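Local atomic coordinates of interleukin-10-like protein (PDB entry 1LQS), a protein that mimics human interleukin-10, binding the human IL-10 receptor and triggering the immunosuppressive signalling that the virus exploits. Residues C[31-42]-C[85-95]. Residues are numbered along the deposited sequence; the frame is centred on the assembly and turned at random.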
ATOM      1  N   LEU C  31     -27.458  11.617  -0.532  1.00 31.82           N
ATOM      2  CA  LEU C  31     -27.457  10.706  -1.673  1.00 32.41           C
ATOM      3  C   LEU C  31     -28.273   9.474  -1.347  1.00 32.03           C
ATOM      4  O   LEU C  31     -29.145   9.057  -2.124  1.00 30.46           O
ATOM      5  CB  LEU C  31     -26.027  10.303  -2.058  1.00 32.64           C
ATOM      6  CG  LEU C  31     -25.207  11.449  -2.670  1.00 34.41           C
ATOM      7  CD1 LEU C  31     -23.692  11.116  -2.693  1.00 34.55           C
ATOM      8  CD2 LEU C  31     -25.739  11.726  -4.053  1.00 29.35           C
ATOM      9  N   ARG C  32     -27.999   8.893  -0.188  1.00 31.70           N
ATOM     10  CA  ARG C  32     -28.732   7.720   0.229  1.00 31.56           C
ATOM     11  C   ARG C  32     -30.222   7.991   0.490  1.00 32.19           C
ATOM     12  O   ARG C  32     -31.030   7.090   0.307  1.00 33.08           O
ATOM     13  CB  ARG C  32     -28.058   7.094   1.448  1.00 32.02           C
ATOM     14  CG  ARG C  32     -26.911   6.174   1.084  1.00 29.61           C
ATOM     15  CD  ARG C  32     -25.791   6.161   2.118  1.00 28.94           C
ATOM     16  NE  ARG C  32     -24.967   4.960   1.975  1.00 30.14           N
ATOM     17  CZ  ARG C  32     -23.869   4.704   2.680  1.00 31.55           C
ATOM     18  NH1 ARG C  32     -23.444   5.577   3.581  1.00 33.62           N
ATOM     19  NH2 ARG C  32     -23.220   3.557   2.520  1.00 31.04           N
ATOM     20  N   VAL C  33     -30.608   9.205   0.898  1.00 30.82           N
ATOM     21  CA  VAL C  33     -32.032   9.437   1.114  1.00 33.82           C
ATOM     22  C   VAL C  33     -32.738   9.663  -0.214  1.00 34.84           C
ATOM     23  O   VAL C  33     -33.837   9.147  -0.406  1.00 36.64           O
ATOM     24  CB  VAL C  33     -32.375  10.641   2.081  1.00 34.90           C
ATOM     25  CG1 VAL C  33     -31.792  10.398   3.474  1.00 31.18           C
ATOM     26  CG2 VAL C  33     -31.903  11.951   1.490  1.00 37.47           C
ATOM     27  N   THR C  34     -32.125  10.422  -1.128  1.00 33.70           N
ATOM     28  CA  THR C  34     -32.739  10.653  -2.436  1.00 33.42           C
ATOM     29  C   THR C  34     -32.804   9.307  -3.151  1.00 34.43           C
ATOM     30  O   THR C  34     -33.782   8.983  -3.816  1.00 35.81           O
ATOM     31  CB  THR C  34     -31.911  11.620  -3.344  1.00 34.54           C
ATOM     32  OG1 THR C  34     -31.876  12.937  -2.780  1.00 34.43           O
ATOM     33  CG2 THR C  34     -32.531  11.695  -4.742  1.00 30.88           C
ATOM     34  N   PHE C  35     -31.757   8.511  -2.999  1.00 34.21           N
ATOM     35  CA  PHE C  35     -31.717   7.221  -3.655  1.00 33.99           C
ATOM     36  C   PHE C  35     -32.810   6.283  -3.200  1.00 35.30           C
ATOM     37  O   PHE C  35     -33.343   5.516  -3.993  1.00 36.56           O
ATOM     38  CB  PHE C  35     -30.376   6.527  -3.421  1.00 32.70           C
ATOM     39  CG  PHE C  35     -30.253   5.221  -4.151  1.00 29.86           C
ATOM     40  CD1 PHE C  35     -30.110   5.204  -5.543  1.00 29.25           C
ATOM     41  CD2 PHE C  35     -30.338   4.015  -3.463  1.00 28.77           C
ATOM     42  CE1 PHE C  35     -30.059   4.017  -6.239  1.00 28.24           C
ATOM     43  CE2 PHE C  35     -30.290   2.807  -4.146  1.00 30.35           C
ATOM     44  CZ  PHE C  35     -30.149   2.806  -5.546  1.00 31.02           C
ATOM     45  N   HIS C  36     -33.120   6.316  -1.911  1.00 36.29           N
ATOM     46  CA  HIS C  36     -34.134   5.432  -1.363  1.00 35.28           C
ATOM     47  C   HIS C  36     -35.504   5.663  -2.008  1.00 34.84           C
ATOM     48  O   HIS C  36     -36.260   4.725  -2.218  1.00 34.19           O
ATOM     49  CB  HIS C  36     -34.226   5.625   0.155  1.00 34.77           C
ATOM     50  CG  HIS C  36     -35.342   4.857   0.798  1.00 36.28           C
ATOM     51  ND1 HIS C  36     -35.298   3.491   0.984  1.00 37.39           N
ATOM     52  CD2 HIS C  36     -36.553   5.256   1.254  1.00 35.14           C
ATOM     53  CE1 HIS C  36     -36.433   3.082   1.522  1.00 34.76           C
ATOM     54  NE2 HIS C  36     -37.211   4.133   1.697  1.00 35.92           N
ATOM     55  N   ARG C  37     -35.810   6.909  -2.338  1.00 34.94           N
ATOM     56  CA  ARG C  37     -37.107   7.228  -2.922  1.00 37.97           C
ATOM     57  C   ARG C  37     -37.351   6.647  -4.306  1.00 39.44           C
ATOM     58  O   ARG C  37     -38.477   6.286  -4.647  1.00 38.51           O
ATOM     59  CB  ARG C  37     -37.297   8.740  -3.010  1.00 38.00           C
ATOM     60  CG  ARG C  37     -37.186   9.472  -1.691  1.00 40.15           C
ATOM     61  CD  ARG C  37     -37.894  10.810  -1.797  1.00 43.30           C
ATOM     62  NE  ARG C  37     -37.278  11.697  -2.776  1.00 45.19           N
ATOM     63  CZ  ARG C  37     -36.291  12.539  -2.481  1.00 47.00           C
ATOM     64  NH1 ARG C  37     -35.769  13.324  -3.424  1.00 44.49           N
ATOM     65  NH2 ARG C  37     -35.838  12.603  -1.230  1.00 47.47           N
ATOM     66  N   VAL C  38     -36.285   6.560  -5.091  1.00 39.68           N
ATOM     67  CA  VAL C  38     -36.361   6.095  -6.459  1.00 39.89           C
ATOM     68  C   VAL C  38     -35.769   4.702  -6.640  1.00 41.92           C
ATOM     69  O   VAL C  38     -35.698   4.179  -7.756  1.00 42.71           O
ATOM     70  CB  VAL C  38     -35.632   7.118  -7.367  1.00 40.78           C
ATOM     71  CG1 VAL C  38     -34.184   7.296  -6.906  1.00 40.76           C
ATOM     72  CG2 VAL C  38     -35.658   6.661  -8.811  1.00 43.66           C
ATOM     73  N   LYS C  39     -35.367   4.096  -5.528  1.00 42.42           N
ATOM     74  CA  LYS C  39     -34.738   2.775  -5.536  1.00 42.44           C
ATOM     75  C   LYS C  39     -35.554   1.709  -6.269  1.00 43.21           C
ATOM     76  O   LYS C  39     -35.022   0.964  -7.097  1.00 43.11           O
ATOM     77  CB  LYS C  39     -34.465   2.344  -4.094  1.00 42.15           C
ATOM     78  CG  LYS C  39     -33.470   1.220  -3.925  1.00 41.53           C
ATOM     79  CD  LYS C  39     -33.287   0.919  -2.442  1.00 40.67           C
ATOM     80  CE  LYS C  39     -32.296  -0.190  -2.214  1.00 40.71           C
ATOM     81  NZ  LYS C  39     -32.523  -0.802  -0.897  1.00 40.45           N
ATOM     82  N   PRO C  40     -36.858   1.606  -5.968  1.00 43.81           N
ATOM     83  CA  PRO C  40     -37.648   0.588  -6.669  1.00 43.90           C
ATOM     84  C   PRO C  40     -37.718   0.750  -8.195  1.00 42.90           C
ATOM     85  O   PRO C  40     -37.836  -0.238  -8.913  1.00 42.89           O
ATOM     86  CB  PRO C  40     -39.018   0.652  -5.970  1.00 42.89           C
ATOM     87  CG  PRO C  40     -39.027   1.980  -5.289  1.00 43.85           C
ATOM     88  CD  PRO C  40     -37.611   2.164  -4.834  1.00 43.31           C
ATOM     89  N   THR C  41     -37.641   1.979  -8.694  1.00 42.65           N
ATOM     90  CA  THR C  41     -37.652   2.175 -10.139  1.00 42.71           C
ATOM     91  C   THR C  41     -36.312   1.711 -10.726  1.00 44.38           C
ATOM     92  O   THR C  41     -36.271   0.803 -11.565  1.00 46.35           O
ATOM     93  CB  THR C  41     -37.854   3.650 -10.518  1.00 42.76           C
ATOM     94  OG1 THR C  41     -39.172   4.064 -10.143  1.00 43.97           O
ATOM     95  CG2 THR C  41     -37.668   3.854 -12.025  1.00 39.70           C
ATOM     96  N   LEU C  42     -35.218   2.321 -10.271  1.00 43.89           N
ATOM     97  CA  LEU C  42     -33.885   1.983 -10.760  1.00 43.36           C
ATOM     98  C   LEU C  42     -33.495   0.529 -10.589  1.00 44.54           C
ATOM     99  O   LEU C  42     -32.650   0.038 -11.336  1.00 46.53           O
ATOM    100  CB  LEU C  42     -32.807   2.853 -10.092  1.00 41.15           C
ATOM    101  CG  LEU C  42     -32.903   4.369 -10.291  1.00 40.46           C
ATOM    102  CD1 LEU C  42     -31.651   5.046  -9.772  1.00 37.54           C
ATOM    103  CD2 LEU C  42     -33.093   4.671 -11.760  1.00 39.39           C
ATOM    104  N   TYR C  85     -34.435   7.454 -17.791  1.00 50.99           N
ATOM    105  CA  TYR C  85     -35.446   7.660 -16.757  1.00 48.77           C
ATOM    106  C   TYR C  85     -35.924   9.108 -16.727  1.00 50.19           C
ATOM    107  O   TYR C  85     -35.665   9.842 -15.775  1.00 51.62           O
ATOM    108  CB  TYR C  85     -34.883   7.288 -15.393  1.00 44.39           C
ATOM    109  CG  TYR C  85     -34.435   5.856 -15.284  1.00 41.53           C
ATOM    110  CD1 TYR C  85     -33.082   5.521 -15.297  1.00 40.56           C
ATOM    111  CD2 TYR C  85     -35.357   4.841 -15.104  1.00 40.70           C
ATOM    112  CE1 TYR C  85     -32.666   4.214 -15.120  1.00 39.38           C
ATOM    113  CE2 TYR C  85     -34.953   3.527 -14.927  1.00 39.41           C
ATOM    114  CZ  TYR C  85     -33.614   3.217 -14.931  1.00 39.82           C
ATOM    115  OH  TYR C  85     -33.236   1.909 -14.711  1.00 40.44           O
ATOM    116  N   PRO C  86     -36.666   9.534 -17.759  1.00 50.94           N
ATOM    117  CA  PRO C  86     -37.150  10.918 -17.801  1.00 51.01           C
ATOM    118  C   PRO C  86     -37.943  11.373 -16.573  1.00 50.16           C
ATOM    119  O   PRO C  86     -37.980  12.564 -16.268  1.00 50.38           O
ATOM    120  CB  PRO C  86     -37.977  10.953 -19.088  1.00 48.73           C
ATOM    121  CG  PRO C  86     -38.525   9.582 -19.154  1.00 48.39           C
ATOM    122  CD  PRO C  86     -37.341   8.715 -18.783  1.00 49.48           C
ATOM    123  N   GLY C  87     -38.567  10.433 -15.871  1.00 48.92           N
ATOM    124  CA  GLY C  87     -39.342  10.800 -14.697  1.00 50.39           C
ATOM    125  C   GLY C  87     -38.504  11.211 -13.491  1.00 51.34           C
ATOM    126  O   GLY C  87     -38.852  12.147 -12.771  1.00 49.76           O
ATOM    127  N   LEU C  88     -37.386  10.519 -13.286  1.00 52.15           N
ATOM    128  CA  LEU C  88     -36.507  10.782 -12.158  1.00 52.37           C
ATOM    129  C   LEU C  88     -35.464  11.853 -12.424  1.00 52.56           C
ATOM    130  O   LEU C  88     -34.537  12.005 -11.637  1.00 52.22           O
ATOM    131  CB  LEU C  88     -35.775   9.508 -11.768  1.00 53.35           C
ATOM    132  CG  LEU C  88     -36.510   8.197 -12.014  1.00 55.06           C
ATOM    133  CD1 LEU C  88     -35.507   7.059 -11.951  1.00 55.98           C
ATOM    134  CD2 LEU C  88     -37.630   8.019 -11.001  1.00 55.58           C
ATOM    135  N   LYS C  89     -35.594  12.596 -13.516  1.00 53.07           N
ATOM    136  CA  LYS C  89     -34.595  13.616 -13.813  1.00 53.66           C
ATOM    137  C   LYS C  89     -34.223  14.480 -12.622  1.00 52.59           C
ATOM    138  O   LYS C  89     -33.046  14.753 -12.396  1.00 54.19           O
ATOM    139  CB  LYS C  89     -35.037  14.509 -14.973  1.00 55.23           C
ATOM    140  CG  LYS C  89     -34.450  14.074 -16.319  1.00 59.62           C
ATOM    141  CD  LYS C  89     -34.693  15.108 -17.428  1.00 61.10           C
ATOM    142  CE  LYS C  89     -33.890  16.390 -17.205  1.00 61.59           C
ATOM    143  NZ  LYS C  89     -34.310  17.142 -15.982  1.00 63.47           N
ATOM    144  N   THR C  90     -35.220  14.907 -11.861  1.00 50.80           N
ATOM    145  CA  THR C  90     -34.984  15.743 -10.695  1.00 48.57           C
ATOM    146  C   THR C  90     -34.131  15.019  -9.666  1.00 47.10           C
ATOM    147  O   THR C  90     -33.099  15.532  -9.236  1.00 46.53           O
ATOM    148  CB  THR C  90     -36.310  16.153 -10.085  1.00 49.71           C
ATOM    149  OG1 THR C  90     -37.081  16.812 -11.098  1.00 50.62           O
ATOM    150  CG2 THR C  90     -36.104  17.085  -8.894  1.00 45.78           C
ATOM    151  N   GLU C  91     -34.562  13.826  -9.270  1.00 46.43           N
ATOM    152  CA  GLU C  91     -33.808  13.024  -8.309  1.00 46.11           C
ATOM    153  C   GLU C  91     -32.393  12.767  -8.825  1.00 44.74           C
ATOM    154  O   GLU C  91     -31.429  12.848  -8.076  1.00 44.09           O
ATOM    155  CB  GLU C  91     -34.497  11.683  -8.063  1.00 46.31           C
ATOM    156  CG  GLU C  91     -35.713  11.762  -7.175  1.00 48.23           C
ATOM    157  CD  GLU C  91     -36.946  12.284  -7.882  1.00 50.67           C
ATOM    158  OE1 GLU C  91     -37.962  12.481  -7.182  1.00 52.23           O
ATOM    159  OE2 GLU C  91     -36.917  12.486  -9.120  1.00 50.60           O
ATOM    160  N   LEU C  92     -32.280  12.457 -10.112  1.00 44.61           N
ATOM    161  CA  LEU C  92     -30.991  12.203 -10.732  1.00 43.88           C
ATOM    162  C   LEU C  92     -30.059  13.398 -10.598  1.00 44.05           C
ATOM    163  O   LEU C  92     -28.923  13.246 -10.166  1.00 45.10           O
ATOM    164  CB  LEU C  92     -31.180  11.832 -12.203  1.00 42.14           C
ATOM    165  CG  LEU C  92     -31.710  10.409 -12.413  1.00 42.74           C
ATOM    166  CD1 LEU C  92     -32.068  10.186 -13.864  1.00 41.97           C
ATOM    167  CD2 LEU C  92     -30.664   9.404 -11.961  1.00 41.52           C
ATOM    168  N   HIS C  93     -30.545  14.582 -10.951  1.00 44.51           N
ATOM    169  CA  HIS C  93     -29.749  15.802 -10.870  1.00 46.47           C
ATOM    170  C   HIS C  93     -29.302  16.100  -9.447  1.00 46.58           C
ATOM    171  O   HIS C  93     -28.164  16.495  -9.213  1.00 47.05           O
ATOM    172  CB  HIS C  93     -30.546  16.992 -11.416  1.00 48.62           C
ATOM    173  CG  HIS C  93     -30.791  16.930 -12.894  1.00 51.40           C
ATOM    174  ND1 HIS C  93     -31.506  17.894 -13.571  1.00 52.32           N
ATOM    175  CD2 HIS C  93     -30.396  16.030 -13.827  1.00 51.84           C
ATOM    176  CE1 HIS C  93     -31.538  17.591 -14.856  1.00 53.48           C
ATOM    177  NE2 HIS C  93     -30.872  16.464 -15.037  1.00 50.81           N
ATOM    178  N   SER C  94     -30.210  15.912  -8.497  1.00 46.14           N
ATOM    179  CA  SER C  94     -29.912  16.153  -7.093  1.00 45.34           C
ATOM    180  C   SER C  94     -28.712  15.314  -6.652  1.00 44.62           C
ATOM    181  O   SER C  94     -27.797  15.809  -5.994  1.00 44.51           O
ATOM    182  CB  SER C  94     -31.140  15.797  -6.250  1.00 45.25           C
ATOM    183  OG  SER C  94     -30.829  15.751  -4.871  1.00 45.16           O
ATOM    184  N   MET C  95     -28.729  14.041  -7.026  1.00 42.61           N
ATOM    185  CA  MET C  95     -27.662  13.139  -6.666  1.00 42.54           C
ATOM    186  C   MET C  95     -26.359  13.518  -7.358  1.00 43.87           C
ATOM    187  O   MET C  95     -25.317  13.601  -6.699  1.00 43.86           O
ATOM    188  CB  MET C  95     -28.050  11.680  -6.989  1.00 42.34           C
ATOM    189  CG  MET C  95     -29.137  11.098  -6.055  1.00 41.82           C
ATOM    190  SD  MET C  95     -29.537   9.314  -6.211  1.00 42.23           S
ATOM    191  CE  MET C  95     -30.355   9.294  -7.821  1.00 41.90           C
TER
HETATM  192  O   HOH W   1     -28.981  13.718  -3.181  1.00 30.67           O
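Thr34 OG1 and Ser94 OG share a water across this contact: it lies 3.0 Å from Thr34 OG1 and 3.2 Å from Ser94 OG, bridging hydroxyls that do not bond directly. Thr34 chi1 of -66° sets OG1 beside its own backbone N, within reach of the water, and puts the CG2 methyl anti to that N, where it packs 3.7 Å from Met95 CG and also meets Glu91 CB. The extended chi2 of Met95 carries SD to the edge of the Phe35 ring, near its plane. Arg37 and Glu91 cross at about a right angle, but Arg37 NH1 to Glu91 OE1 is 4.4 Å, too long for a salt bridge; any attraction is probably modest. At the other end Leu42 CD2 sits over the centre of the Tyr85 ring, 3.5 Å from the centroid and 14° off the normal, a CH-pi contact. The same methyl packs against Leu88 CD1, and Val38 meets the Leu88 side chain obliquely. The axes of 31-42 and 89-95 pass 9.8 Å apart at 158°, nearly antiparallel. Helix 62-84 meets Met95 through Phe78; consistent with the intertwined IL-10 dimer, helices 135-140 and 142-155 of the second subunit place Leu139 on Leu42 and Phe146 on Leu31.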